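Local coordinates for aminoglycoside N(3)-acetyltransferase, AAC(3)-IVa (Escherichia coli, PDB 6MN3) that catalyses the transfer of an acetyl group from acetyl-CoA to the 3-amino group of aminoglycoside antibiotics, a modification that confers drug resistance, at the zinc ion site. Residues are numbered along the deposited sequence; one frame, centred on the assembly and turned at random.

The zinc ion site. Residues 191, 193, 243, 249, 251-252. With ZN (zinc ion), chain B.
A CxxC motif, Cys249 to Cys252, supplies two of the cysteines of a zinc site built from cysteine sulfurs and one histidine, which ties the C-terminal helix 250-257 to two earlier parts of the chain. Cys191 comes from the loop that follows strand 181-187, and His243 from the loop that follows helix 223-236. The protein ligands seen, His243 ND1 and the three sulfurs, stand in a near-tetrahedral arrangement, with His243 ND1 2.2 Å from ZN and Cys191 SG, presumably as a thiolate, 2.3 Å from ZN. The two motif sulfurs, Cys249 SG and Cys252 SG, each lie 2.4 Å from ZN. Distortion is greatest around the imidazole: its ND1 makes an angle of 90° with Cys191 SG but opens to 127° towards Cys249 SG.

The side chains reach the ion by different torsions. Cys191 SG occupies the crowded position between its own backbone N and carbonyl carbon (chi1 71°), whereas Cys249 SG extends anti to the backbone N, so the sulfur swings beside its carbonyl carbon. His243 binds through ND1, the ring nitrogen nearer the backbone, and the sulfurs of Cys191 and Cys252 lie at the edge of its ring, in its plane.

Two backbone amides add a second shell. His243 N donates an almost straight hydrogen bond to Cys252 SG at 3.2 Å, so this residue grips the site twice, by its ring on the metal and by its amide on a neighbouring ligand. Such donors may draw off some of the negative charge that three cysteine sulfurs would bring to the zinc. The cysteine-rich ligand set and near-tetrahedral geometry suggest a structural rather than catalytic role, although the structure alone does not show this. On the Cys191 side, Glu193 N, at the start of the 3-10 helix 193-196, donates a longer hydrogen bond to Cys191 SG at 3.5 Å.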
# COMPACT_ATOMS: atom_id res chain seq x y z
N CYS A 191 1.71 -10.00 -12.05
CA CYS A 191 3.02 -9.38 -11.91
C CYS A 191 2.94 -7.93 -11.45
O CYS A 191 3.95 -7.38 -11.02
CB CYS A 191 3.78 -9.46 -13.23
SG CYS A 191 3.13 -8.37 -14.52
N GLU A 193 3.11 -5.32 -12.87
CA GLU A 193 3.93 -4.37 -13.61
C GLU A 193 3.08 -3.37 -14.37
O GLU A 193 3.43 -2.18 -14.46
CB GLU A 193 4.85 -5.12 -14.57
CG GLU A 193 6.08 -5.72 -13.92
CD GLU A 193 6.79 -6.73 -14.81
OE1 GLU A 193 6.33 -7.88 -14.88
OE2 GLU A 193 7.80 -6.35 -15.44
N HIS A 243 -0.74 -8.30 -18.72
CA HIS A 243 0.19 -8.34 -19.84
C HIS A 243 -0.42 -9.14 -20.99
O HIS A 243 -1.05 -10.17 -20.75
CB HIS A 243 1.52 -8.98 -19.41
CG HIS A 243 2.56 -7.99 -18.98
ND1 HIS A 243 2.89 -7.79 -17.66
CD2 HIS A 243 3.35 -7.16 -19.70
CE1 HIS A 243 3.83 -6.87 -17.59
NE2 HIS A 243 4.13 -6.48 -18.81
N CYS A 249 4.17 -13.05 -20.10
CA CYS A 249 4.31 -12.96 -18.65
C CYS A 249 3.70 -14.21 -18.00
O CYS A 249 2.53 -14.52 -18.23
CB CYS A 249 3.63 -11.70 -18.12
SG CYS A 249 3.71 -11.55 -16.32
N GLU A 251 3.20 -14.62 -14.75
CA GLU A 251 2.28 -14.24 -13.68
C GLU A 251 0.97 -13.69 -14.22
O GLU A 251 -0.06 -13.79 -13.54
CB GLU A 251 2.95 -13.21 -12.77
CG GLU A 251 2.66 -13.40 -11.29
CD GLU A 251 3.74 -12.81 -10.40
OE1 GLU A 251 3.40 -12.25 -9.34
OE2 GLU A 251 4.93 -12.91 -10.76
N CYS A 252 0.98 -13.11 -15.42
CA CYS A 252 -0.24 -12.54 -16.00
C CYS A 252 -1.04 -13.57 -16.79
O CYS A 252 -2.27 -13.59 -16.70
CB CYS A 252 0.12 -11.36 -16.90
SG CYS A 252 0.14 -9.76 -16.06
ZN ZN B . 2.45 -9.53 -16.43